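Local coordinates for protein 2-keto-3-deoxy-D-arabinonate dehydratase (Sulfolobus solfataricus, PDB 2Q1D) that catalyses the dehydration of 2-dehydro-3-deoxy-D-arabinonate to 2,5-dioxopentanoate, a step of pentose oxidation, using magnesium or calcium, at residues A132-S137 and K182-C187. Residues are numbered along the deposited sequence; the frame is centred on the assembly and turned at random.
Sequences AVRSDS and KIYAGC. With DO4 (2,5-dioxopentanoic acid), chain C.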
loop_
_atom_site.group_PDB
_atom_site.type_symbol
_atom_site.label_atom_id
_atom_site.label_comp_id
_atom_site.label_asym_id
_atom_site.label_seq_id
_atom_site.Cartn_x
_atom_site.Cartn_y
_atom_site.Cartn_z
ATOM N N ALA A 132 -30.561 -0.643 -12.814
ATOM C CA ALA A 132 -30.582 -0.758 -14.275
ATOM C C ALA A 132 -31.529 -1.847 -14.786
ATOM O O ALA A 132 -31.812 -2.811 -14.078
ATOM C CB ALA A 132 -29.194 -0.991 -14.798
ATOM N N VAL A 133 -32.029 -1.678 -16.013
ATOM C CA VAL A 133 -32.855 -2.692 -16.674
ATOM C C VAL A 133 -32.065 -3.125 -17.883
ATOM O O VAL A 133 -31.646 -2.281 -18.672
ATOM C CB VAL A 133 -34.246 -2.124 -17.104
ATOM C CG1 VAL A 133 -34.983 -3.093 -18.029
ATOM C CG2 VAL A 133 -35.106 -1.793 -15.870
ATOM N N ARG A 134 -31.832 -4.423 -18.028
ATOM C CA ARG A 134 -30.997 -4.923 -19.130
ATOM C C ARG A 134 -31.544 -4.438 -20.468
ATOM O O ARG A 134 -32.770 -4.391 -20.690
ATOM C CB ARG A 134 -30.928 -6.459 -19.150
ATOM C CG ARG A 134 -30.295 -7.148 -17.931
ATOM C CD ARG A 134 -30.349 -8.682 -18.097
ATOM N NE ARG A 134 -29.724 -9.069 -19.355
ATOM C CZ ARG A 134 -28.483 -9.516 -19.468
ATOM N NH1 ARG A 134 -27.750 -9.687 -18.385
ATOM N NH2 ARG A 134 -27.981 -9.815 -20.656
ATOM N N SER A 135 -30.630 -4.092 -21.365
ATOM C CA SER A 135 -30.988 -3.609 -22.693
ATOM C C SER A 135 -31.979 -4.552 -23.369
ATOM O O SER A 135 -32.860 -4.115 -24.113
ATOM C CB SER A 135 -29.730 -3.491 -23.554
ATOM O OG SER A 135 -29.345 -4.760 -24.057
ATOM N N ASP A 136 -31.822 -5.847 -23.097
ATOM C CA ASP A 136 -32.605 -6.886 -23.747
ATOM C C ASP A 136 -33.671 -7.521 -22.847
ATOM O O ASP A 136 -34.139 -8.628 -23.132
ATOM C CB ASP A 136 -31.672 -7.959 -24.324
ATOM C CG ASP A 136 -30.855 -8.711 -23.243
ATOM O OD1 ASP A 136 -30.988 -8.445 -22.013
ATOM O OD2 ASP A 136 -30.063 -9.592 -23.651
ATOM N N SER A 137 -34.050 -6.845 -21.766
ATOM C CA SER A 137 -35.100 -7.373 -20.901
ATOM C C SER A 137 -36.373 -6.629 -21.182
ATOM O O SER A 137 -36.372 -5.400 -21.274
ATOM C CB SER A 137 -34.759 -7.231 -19.415
ATOM O OG SER A 137 -35.909 -7.436 -18.601
ATOM N N LYS A 182 -30.054 -12.269 -13.327
ATOM C CA LYS A 182 -29.776 -11.780 -11.964
ATOM C C LYS A 182 -28.515 -10.909 -11.787
ATOM O O LYS A 182 -28.466 -10.078 -10.874
ATOM C CB LYS A 182 -29.735 -12.955 -10.973
ATOM C CG LYS A 182 -31.091 -13.610 -10.676
ATOM C CD LYS A 182 -31.910 -12.798 -9.688
ATOM C CE LYS A 182 -33.153 -13.539 -9.314
ATOM N NZ LYS A 182 -33.916 -12.824 -8.274
ATOM N N ILE A 183 -27.513 -11.098 -12.655
ATOM C CA ILE A 183 -26.162 -10.539 -12.452
ATOM C C ILE A 183 -25.782 -9.631 -13.595
ATOM O O ILE A 183 -25.548 -10.117 -14.688
ATOM C CB ILE A 183 -25.063 -11.681 -12.391
ATOM C CG1 ILE A 183 -25.430 -12.769 -11.362
ATOM C CG2 ILE A 183 -23.657 -11.100 -12.122
ATOM C CD1 ILE A 183 -24.538 -14.025 -11.415
ATOM N N TYR A 184 -25.693 -8.328 -13.339
ATOM C CA TYR A 184 -25.284 -7.330 -14.360
ATOM C C TYR A 184 -25.123 -5.958 -13.670
ATOM O O TYR A 184 -25.586 -5.767 -12.536
ATOM C CB TYR A 184 -26.309 -7.233 -15.525
ATOM C CG TYR A 184 -27.711 -6.945 -15.036
ATOM C CD1 TYR A 184 -28.142 -5.636 -14.849
ATOM C CD2 TYR A 184 -28.587 -7.975 -14.718
ATOM C CE1 TYR A 184 -29.421 -5.351 -14.371
ATOM C CE2 TYR A 184 -29.871 -7.710 -14.235
ATOM C CZ TYR A 184 -30.285 -6.386 -14.062
ATOM O OH TYR A 184 -31.549 -6.089 -13.572
ATOM N N ALA A 185 -24.489 -5.000 -14.342
ATOM C CA ALA A 185 -24.242 -3.707 -13.718
ATOM C C ALA A 185 -25.558 -3.101 -13.228
ATOM O O ALA A 185 -26.503 -2.961 -14.000
ATOM C CB ALA A 185 -23.553 -2.778 -14.685
ATOM N N GLY A 186 -25.635 -2.778 -11.945
ATOM C CA GLY A 186 -26.825 -2.155 -11.416
ATOM C C GLY A 186 -27.971 -3.106 -11.148
ATOM O O GLY A 186 -29.090 -2.672 -10.868
ATOM N N CYS A 187 -27.690 -4.407 -11.207
ATOM C CA CYS A 187 -28.657 -5.459 -10.871
ATOM C C CYS A 187 -29.046 -5.533 -9.388
ATOM O O CYS A 187 -29.872 -6.368 -9.026
ATOM C CB CYS A 187 -28.079 -6.813 -11.274
ATOM S SG CYS A 187 -26.801 -7.409 -10.136
HETATM O O3 DO4 C . -36.115 -17.472 -9.594
HETATM C C5 DO4 C . -35.512 -17.676 -8.555
HETATM C C4 DO4 C . -35.184 -16.512 -7.652
HETATM C C3 DO4 C . -36.259 -16.381 -6.579
HETATM C C2 DO4 C . -36.016 -15.104 -5.815
HETATM O O5 DO4 C . -35.092 -14.365 -6.129
HETATM C C1 DO4 C . -36.868 -14.720 -4.693
HETATM O O1 DO4 C . -37.815 -15.464 -4.340
HETATM O O2 DO4 C . -36.604 -13.638 -4.111
HETATM O O HOH W 1 -32.978 -6.393 -16.281
#
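Ala132 N donates to Gly186 O at 3.2 Å, reaching the carbonyl from above its plane rather than along a lone pair. Beside this bond, Ala132 O lies in the plane of the Tyr184 ring, at its edge, 3.3 Å from Tyr184 OH, a weak hydrogen bond at most, since the hydroxyl proton has another acceptor within reach; the same hydroxyl shares a water with Arg134 N. The ring of Tyr184 is sandwiched: CG of Arg134 sits over the centre of one face in a CH-pi contact, 3.7 Å from the ring centroid of Tyr184, and CB of Cys187 covers the opposite face. A chi1 of 55° places the ring against this last residue of the type II turn that Tyr184 begins. The Arg134 chain bends at chi3, and its guanidinium stands nearly perpendicular to the ring (89°). Arg134 NE meets the syn lone pair of Asp136 OD1, which lies in the guanidinium plane, a salt bridge within the type I turn 134-137 that helps hold the guanidinium in this orientation. The other carboxylate oxygen of Asp136 forms salt bridges with Arg242 and Arg112 of the second subunit, tying the turn to a neighbouring subunit of the homotetramer. Ala132 CB rests against the carbonyl oxygen of Ala185. The contact thus joins strand 131-133, outermost in its sheet within this chain, to the loop before strand 188-195 in the FAH-family domain. Lys182, where that loop starts, donates from NZ to O5 of 2,5-dioxopentanoic acid and forms a salt bridge with the magnesium ligand Asp164, so the loop runs from the active site to the strand.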